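PDB 1YGP: yeast glycogen phosphorylase from Saccharomyces cerevisiae, which is a carbohydrate phosphorylase of the GT-B clan and carries pyridoxal-5'-phosphate in a pocket lined by residues from widely separated parts of the chain. Local coordinates for residues K566-K571 against Y596-L601; G733-G738 against S843-K848. All coordinates share one frame; numbering follows the deposited sequence.

Overall arrangement
Following the chain from its N terminus, the mixed sheet of the first GT-B half comes before both contacts, which belong to the second half with its parallel six-stranded sheet. Contact 1 closes a short loop: helix 562-584 carries N568, and the chain returns 30 residues later at D598, just ahead of strand 601-606. Contact 2 follows in series and closes a loop of 104 residues, setting the start of strand 735-739 against helix 842-856. The two do not interleave along the sequence, yet they touch in space, their centres about 12 Å apart. Helix 842-856 is the bridge: L846 packs on N568, and W845 on L601.

Contact 1 of 2, residues K566-K571 against Y596-L601; sequences KWNQVK and YLDDTL
Y596 O is gripped twice, by D599 N and by T600 OG1, each at 2.9 Å, in the turn from which D598 reaches N568 of the helix. The two donors reach this oxygen from opposite faces of its carbonyl plane, the hydroxyl lying 51° out of it. T600 N adds a 2.8 Å bond to L597 O, so two backbone bonds and the threonine hydroxyl close the turn around the 3-10 segment 597-598. Between the segments, N568 and D598 approach from opposite directions, amide and carboxylate planes 39° apart. D598 CG stands anti to its backbone nitrogen (chi1 -162°), which brings the carboxylate nearer the helix. As modelled, N568 OD1 lies 3.0 Å from D598 OD1, but the amide is probably turned over; with it turned back, a hydrogen bond is possible. This small surface contact sits where the chain enters strand 601-606 of the parallel, Rossmann-like sheet in the second GT-B half, L601 already pairing with R648 and V650. K575, farther along helix 562-584, donates to T600 O, while R842 NH2 donates to D598 O and H839 ND1 is hydrogen-bonded to D599 OD1.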
ATOM      1  N   LYS A 566     -17.397  29.932 -35.368  1.00 27.03           N
ATOM      2  CA  LYS A 566     -17.655  29.111 -34.214  1.00 25.57           C
ATOM      3  C   LYS A 566     -16.567  28.061 -34.019  1.00 28.85           C
ATOM      4  O   LYS A 566     -16.007  27.901 -32.922  1.00 31.54           O
ATOM      5  CB  LYS A 566     -19.003  28.478 -34.417  1.00 25.09           C
ATOM      6  CG  LYS A 566     -20.057  29.048 -33.502  1.00 31.65           C
ATOM      7  CD  LYS A 566     -20.373  30.486 -33.848  1.00 37.07           C
ATOM      8  CE  LYS A 566     -21.863  30.633 -34.095  1.00 44.85           C
ATOM      9  NZ  LYS A 566     -22.269  29.836 -35.238  1.00 52.84           N
ATOM     10  N   TRP A 567     -16.215  27.414 -35.136  1.00 25.74           N
ATOM     11  CA  TRP A 567     -15.209  26.380 -35.183  1.00 21.27           C
ATOM     12  C   TRP A 567     -13.888  26.972 -34.750  1.00 23.38           C
ATOM     13  O   TRP A 567     -13.152  26.354 -33.974  1.00 31.25           O
ATOM     14  CB  TRP A 567     -15.064  25.838 -36.592  1.00 17.74           C
ATOM     15  CG  TRP A 567     -14.462  24.438 -36.641  1.00 21.86           C
ATOM     16  CD1 TRP A 567     -13.119  24.248 -36.826  1.00 22.98           C
ATOM     17  CD2 TRP A 567     -15.152  23.250 -36.531  1.00 15.66           C
ATOM     18  NE1 TRP A 567     -12.957  22.945 -36.835  1.00 21.91           N
ATOM     19  CE2 TRP A 567     -14.126  22.313 -36.663  1.00 12.21           C
ATOM     20  CE3 TRP A 567     -16.468  22.824 -36.342  1.00 10.35           C
ATOM     21  CZ2 TRP A 567     -14.394  20.951 -36.612  1.00  3.58           C
ATOM     22  CZ3 TRP A 567     -16.735  21.453 -36.289  1.00 11.37           C
ATOM     23  CH2 TRP A 567     -15.702  20.525 -36.425  1.00  3.30           C
ATOM     24  N   ASN A 568     -13.568  28.189 -35.176  1.00 21.32           N
ATOM     25  CA  ASN A 568     -12.290  28.735 -34.808  1.00 22.27           C
ATOM     26  C   ASN A 568     -12.244  29.084 -33.332  1.00 26.01           C
ATOM     27  O   ASN A 568     -11.258  28.772 -32.653  1.00 29.26           O
ATOM     28  CB  ASN A 568     -11.990  29.954 -35.635  1.00 19.61           C
ATOM     29  CG  ASN A 568     -10.526  30.336 -35.490  1.00 22.65           C
ATOM     30  OD1 ASN A 568     -10.196  31.493 -35.297  1.00 28.62           O
ATOM     31  ND2 ASN A 568      -9.538  29.458 -35.567  1.00 28.11           N
ATOM     32  N   GLN A 569     -13.331  29.630 -32.789  1.00 29.04           N
ATOM     33  CA  GLN A 569     -13.405  30.019 -31.387  1.00 28.24           C
ATOM     34  C   GLN A 569     -13.126  28.866 -30.440  1.00 25.49           C
ATOM     35  O   GLN A 569     -12.373  29.025 -29.467  1.00 23.25           O
ATOM     36  CB  GLN A 569     -14.779  30.581 -31.091  1.00 34.91           C
ATOM     37  CG  GLN A 569     -14.967  31.047 -29.667  1.00 42.67           C
ATOM     38  CD  GLN A 569     -14.030  32.185 -29.342  1.00 50.34           C
ATOM     39  OE1 GLN A 569     -12.959  32.032 -28.760  1.00 53.64           O
ATOM     40  NE2 GLN A 569     -14.416  33.391 -29.723  1.00 58.36           N
ATOM     41  N   VAL A 570     -13.696  27.697 -30.760  1.00 20.27           N
ATOM     42  CA  VAL A 570     -13.476  26.483 -29.968  1.00 16.30           C
ATOM     43  C   VAL A 570     -11.945  26.278 -29.871  1.00 17.21           C
ATOM     44  O   VAL A 570     -11.315  26.311 -28.807  1.00 15.54           O
ATOM     45  CB  VAL A 570     -14.188  25.281 -30.684  1.00 12.19           C
ATOM     46  CG1 VAL A 570     -14.011  24.025 -29.876  1.00  9.83           C
ATOM     47  CG2 VAL A 570     -15.686  25.503 -30.809  1.00  7.76           C
ATOM     48  N   LYS A 571     -11.295  26.242 -31.027  1.00 16.75           N
ATOM     49  CA  LYS A 571      -9.875  25.998 -31.093  1.00 16.09           C
ATOM     50  C   LYS A 571      -9.083  27.070 -30.369  1.00 15.40           C
ATOM     51  O   LYS A 571      -8.054  26.747 -29.780  1.00 18.09           O
ATOM     52  CB  LYS A 571      -9.519  25.876 -32.591  1.00 15.28           C
ATOM     53  CG  LYS A 571      -8.056  25.597 -32.971  1.00 13.75           C
ATOM     54  CD  LYS A 571      -7.431  24.338 -32.408  1.00  7.87           C
ATOM     55  CE  LYS A 571      -7.964  23.134 -33.137  1.00 13.04           C
ATOM     56  NZ  LYS A 571      -7.384  21.910 -32.627  1.00 13.07           N
ATOM     57  N   TYR A 596      -2.377  38.055 -29.412  1.00 37.05           N
ATOM     58  CA  TYR A 596      -1.919  37.567 -30.712  1.00 35.00           C
ATOM     59  C   TYR A 596      -2.030  36.048 -30.887  1.00 34.74           C
ATOM     60  O   TYR A 596      -1.756  35.516 -31.968  1.00 32.63           O
ATOM     61  N   LEU A 597      -2.519  35.327 -29.874  1.00 35.42           N
ATOM     62  CA  LEU A 597      -2.744  33.883 -29.899  1.00 31.47           C
ATOM     63  C   LEU A 597      -3.532  33.339 -31.096  1.00 30.93           C
ATOM     64  O   LEU A 597      -3.134  32.331 -31.671  1.00 27.30           O
ATOM     65  CB  LEU A 597      -3.444  33.528 -28.625  1.00 30.69           C
ATOM     66  CG  LEU A 597      -3.307  32.158 -28.067  1.00 28.08           C
ATOM     67  CD1 LEU A 597      -1.858  31.917 -27.714  1.00 32.95           C
ATOM     68  CD2 LEU A 597      -4.163  32.042 -26.818  1.00 30.54           C
ATOM     69  N   ASP A 598      -4.618  33.987 -31.556  1.00 30.88           N
ATOM     70  CA  ASP A 598      -5.365  33.517 -32.729  1.00 28.96           C
ATOM     71  C   ASP A 598      -4.528  33.548 -33.997  1.00 29.76           C
ATOM     72  O   ASP A 598      -4.870  32.898 -34.979  1.00 30.60           O
ATOM     73  CB  ASP A 598      -6.620  34.362 -32.990  1.00 26.16           C
ATOM     74  CG  ASP A 598      -7.669  33.709 -33.904  1.00 29.74           C
ATOM     75  OD1 ASP A 598      -7.752  32.480 -33.949  1.00 34.67           O
ATOM     76  OD2 ASP A 598      -8.420  34.425 -34.574  1.00 31.09           O
ATOM     77  N   ASP A 599      -3.426  34.292 -34.024  1.00 29.27           N
ATOM     78  CA  ASP A 599      -2.571  34.305 -35.178  1.00 27.82           C
ATOM     79  C   ASP A 599      -1.286  33.555 -34.827  1.00 26.13           C
ATOM     80  O   ASP A 599      -0.313  33.598 -35.591  1.00 27.83           O
ATOM     81  CB  ASP A 599      -2.334  35.767 -35.544  1.00 32.26           C
ATOM     82  CG  ASP A 599      -1.546  35.998 -36.831  1.00 37.85           C
ATOM     83  OD1 ASP A 599      -1.983  35.560 -37.901  1.00 36.91           O
ATOM     84  OD2 ASP A 599      -0.480  36.612 -36.747  1.00 41.31           O
ATOM     85  N   THR A 600      -1.236  32.816 -33.722  1.00 23.92           N
ATOM     86  CA  THR A 600      -0.048  32.060 -33.379  1.00 25.61           C
ATOM     87  C   THR A 600      -0.289  30.613 -33.795  1.00 26.59           C
ATOM     88  O   THR A 600      -1.207  29.973 -33.276  1.00 31.13           O
ATOM     89  CB  THR A 600       0.212  32.111 -31.877  1.00 24.34           C
ATOM     90  OG1 THR A 600       0.236  33.466 -31.449  1.00 29.51           O
ATOM     91  CG2 THR A 600       1.543  31.483 -31.558  1.00 22.62           C
ATOM     92  N   LEU A 601       0.482  30.050 -34.729  1.00 24.66           N
ATOM     93  CA  LEU A 601       0.285  28.657 -35.111  1.00 22.23           C
ATOM     94  C   LEU A 601       0.964  27.800 -34.057  1.00 21.61           C
ATOM     95  O   LEU A 601       2.147  27.973 -33.731  1.00 22.53           O
ATOM     96  CB  LEU A 601       0.916  28.308 -36.465  1.00 19.78           C
ATOM     97  CG  LEU A 601       0.823  26.864 -36.969  1.00 17.36           C
ATOM     98  CD1 LEU A 601      -0.447  26.638 -37.763  1.00 17.38           C
ATOM     99  CD2 LEU A 601       1.982  26.591 -37.901  1.00 20.33           C
TER

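Contact 2 of 2, residues G733-G738 against S843-K848; sequences GGLIIG and SEWLKK
This is buried apolar packing of a helix against the first residue of a strand: L735, at the start of strand 735-739, meets W845 and K848 of helix 842-856. The strand belongs to the parallel six-stranded sheet of the Rossmann-like second half of the GT-B fold, where its backbone pairs with strand 710-713 through S711 and with strand 757-759 through F757. Just before it, helix 724-730 ends in a Schellman motif, with G733 at positive phi as the C-prime residue; G734 N turns back to F729 O and G733 N to V730 O, while G733 O accepts from S849 OG, which also ties the turn to helix 842-856.

L735 is directed at the helix from its first side-chain bond, and its methyls meet two partners. CD1 lies over one face of the W845 indole in a CH-pi contact, 3.5 Å from the centroid of the six-membered ring and 5° off its normal. W845 CG is anti to the backbone nitrogen (chi1 -169°), which carries the indole out over the leucine, and F838 meets the ring edge-to-face. K848 crosses L735 at about a right angle: its extended chain runs on past the leucine to a salt bridge between NZ and E837 OE1. Its methylenes do the touching, L735 CD2 lying 3.7 Å from K848 CB and L735 CD1 equally far from K848 CD, so that one methyl is shared between the indole face and the lysine chain.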
ATOM      1  N   GLY A 733      -9.728  18.389 -35.415  1.00 12.95           N
ATOM      2  CA  GLY A 733      -9.525  19.455 -36.398  1.00  9.77           C
ATOM      3  C   GLY A 733      -8.087  19.940 -36.552  1.00 12.08           C
ATOM      4  O   GLY A 733      -7.840  21.040 -37.074  1.00 18.74           O
ATOM      5  N   GLY A 734      -7.099  19.155 -36.147  1.00 12.22           N
ATOM      6  CA  GLY A 734      -5.718  19.568 -36.284  1.00 15.53           C
ATOM      7  C   GLY A 734      -5.250  19.148 -37.653  1.00 18.87           C
ATOM      8  O   GLY A 734      -5.789  18.165 -38.200  1.00 25.43           O
ATOM      9  N   LEU A 735      -4.301  19.851 -38.274  1.00 17.87           N
ATOM     10  CA  LEU A 735      -3.824  19.398 -39.570  1.00 13.76           C
ATOM     11  C   LEU A 735      -2.494  18.663 -39.417  1.00 11.02           C
ATOM     12  O   LEU A 735      -1.786  18.875 -38.436  1.00 16.40           O
ATOM     13  CB  LEU A 735      -3.728  20.613 -40.491  1.00 14.39           C
ATOM     14  CG  LEU A 735      -5.009  21.441 -40.808  1.00 16.95           C
ATOM     15  CD1 LEU A 735      -4.746  22.214 -42.086  1.00 18.28           C
ATOM     16  CD2 LEU A 735      -6.239  20.584 -41.101  1.00 10.85           C
ATOM     17  N   ILE A 736      -2.123  17.758 -40.318  1.00 10.94           N
ATOM     18  CA  ILE A 736      -0.943  16.902 -40.223  1.00  9.06           C
ATOM     19  C   ILE A 736       0.078  17.436 -41.228  1.00 16.70           C
ATOM     20  O   ILE A 736      -0.321  17.779 -42.355  1.00 11.29           O
ATOM     21  CB  ILE A 736      -1.238  15.420 -40.657  1.00  9.05           C
ATOM     22  CG1 ILE A 736      -2.432  14.831 -39.906  1.00  6.60           C
ATOM     23  CG2 ILE A 736       0.011  14.581 -40.481  1.00  2.00           C
ATOM     24  CD1 ILE A 736      -2.412  14.727 -38.377  1.00  8.94           C
ATOM     25  N   ILE A 737       1.354  17.546 -40.826  1.00 18.54           N
ATOM     26  CA  ILE A 737       2.437  17.691 -41.787  1.00 19.65           C
ATOM     27  C   ILE A 737       3.118  16.336 -41.591  1.00 20.47           C
ATOM     28  O   ILE A 737       3.528  15.992 -40.473  1.00 22.71           O
ATOM     29  CB  ILE A 737       3.435  18.888 -41.482  1.00 21.41           C
ATOM     30  CG1 ILE A 737       4.571  18.806 -42.515  1.00 20.37           C
ATOM     31  CG2 ILE A 737       3.984  18.878 -40.062  1.00 18.94           C
ATOM     32  CD1 ILE A 737       5.459  20.065 -42.599  1.00 22.79           C
ATOM     33  N   GLY A 738       3.224  15.482 -42.598  1.00 19.82           N
ATOM     34  CA  GLY A 738       3.780  14.173 -42.360  1.00 18.32           C
ATOM     35  C   GLY A 738       4.375  13.530 -43.583  1.00 18.50           C
ATOM     36  O   GLY A 738       4.266  14.022 -44.715  1.00 19.72           O
ATOM     37  N   SER A 843      -9.894  31.021 -43.742  1.00 34.93           N
ATOM     38  CA  SER A 843     -11.120  30.330 -44.157  1.00 34.54           C
ATOM     39  C   SER A 843     -10.866  29.036 -44.917  1.00 32.15           C
ATOM     40  O   SER A 843     -11.641  28.088 -44.798  1.00 32.94           O
ATOM     41  CB  SER A 843     -11.966  31.238 -45.019  1.00 35.56           C
ATOM     42  OG  SER A 843     -12.388  32.321 -44.198  1.00 45.05           O
ATOM     43  N   GLU A 844      -9.753  28.976 -45.652  1.00 29.51           N
ATOM     44  CA  GLU A 844      -9.327  27.768 -46.334  1.00 26.78           C
ATOM     45  C   GLU A 844      -8.808  26.795 -45.266  1.00 25.34           C
ATOM     46  O   GLU A 844      -9.166  25.620 -45.277  1.00 24.20           O
ATOM     47  CB  GLU A 844      -8.222  28.121 -47.316  1.00 24.87           C
ATOM     48  N   TRP A 845      -8.032  27.260 -44.278  1.00 24.74           N
ATOM     49  CA  TRP A 845      -7.533  26.447 -43.172  1.00 24.05           C
ATOM     50  C   TRP A 845      -8.663  25.784 -42.374  1.00 25.61           C
ATOM     51  O   TRP A 845      -8.661  24.581 -42.087  1.00 25.58           O
ATOM     52  CB  TRP A 845      -6.716  27.327 -42.244  1.00 18.84           C
ATOM     53  CG  TRP A 845      -5.939  26.528 -41.221  1.00 22.57           C
ATOM     54  CD1 TRP A 845      -6.471  26.281 -39.989  1.00 20.14           C
ATOM     55  CD2 TRP A 845      -4.685  25.989 -41.387  1.00 23.31           C
ATOM     56  NE1 TRP A 845      -5.561  25.585 -39.365  1.00 25.86           N
ATOM     57  CE2 TRP A 845      -4.486  25.384 -40.143  1.00 24.85           C
ATOM     58  CE3 TRP A 845      -3.697  25.906 -42.360  1.00 18.77           C
ATOM     59  CZ2 TRP A 845      -3.308  24.696 -39.848  1.00 25.06           C
ATOM     60  CZ3 TRP A 845      -2.515  25.218 -42.078  1.00 25.30           C
ATOM     61  CH2 TRP A 845      -2.320  24.619 -40.832  1.00 29.12           C
ATOM     62  N   LEU A 846      -9.663  26.581 -42.016  1.00 25.76           N
ATOM     63  CA  LEU A 846     -10.819  26.134 -41.266  1.00 25.19           C
ATOM     64  C   LEU A 846     -11.665  25.110 -42.017  1.00 25.18           C
ATOM     65  O   LEU A 846     -12.246  24.199 -41.422  1.00 26.16           O
ATOM     66  CB  LEU A 846     -11.607  27.391 -40.894  1.00 24.99           C
ATOM     67  CG  LEU A 846     -11.463  28.003 -39.459  1.00 26.41           C
ATOM     68  CD1 LEU A 846     -10.158  27.636 -38.766  1.00 19.45           C
ATOM     69  CD2 LEU A 846     -11.551  29.510 -39.603  1.00 25.60           C
ATOM     70  N   LYS A 847     -11.689  25.170 -43.341  1.00 24.94           N
ATOM     71  CA  LYS A 847     -12.405  24.195 -44.132  1.00 21.02           C
ATOM     72  C   LYS A 847     -11.650  22.897 -44.030  1.00 20.30           C
ATOM     73  O   LYS A 847     -12.296  21.867 -43.881  1.00 27.84           O
ATOM     74  CB  LYS A 847     -12.470  24.601 -45.597  1.00 22.64           C
ATOM     75  N   LYS A 848     -10.320  22.886 -44.031  1.00 20.23           N
ATOM     76  CA  LYS A 848      -9.561  21.642 -43.890  1.00 24.08           C
ATOM     77  C   LYS A 848      -9.826  20.956 -42.552  1.00 22.46           C
ATOM     78  O   LYS A 848     -10.022  19.742 -42.472  1.00 21.12           O
ATOM     79  CB  LYS A 848      -8.079  21.906 -43.994  1.00 30.49           C
ATOM     80  CG  LYS A 848      -7.705  22.382 -45.386  1.00 39.24           C
ATOM     81  CD  LYS A 848      -6.214  22.631 -45.493  1.00 40.35           C
ATOM     82  CE  LYS A 848      -5.922  22.808 -46.960  1.00 40.17           C
ATOM     83  NZ  LYS A 848      -4.490  22.797 -47.152  1.00 46.88           N
TER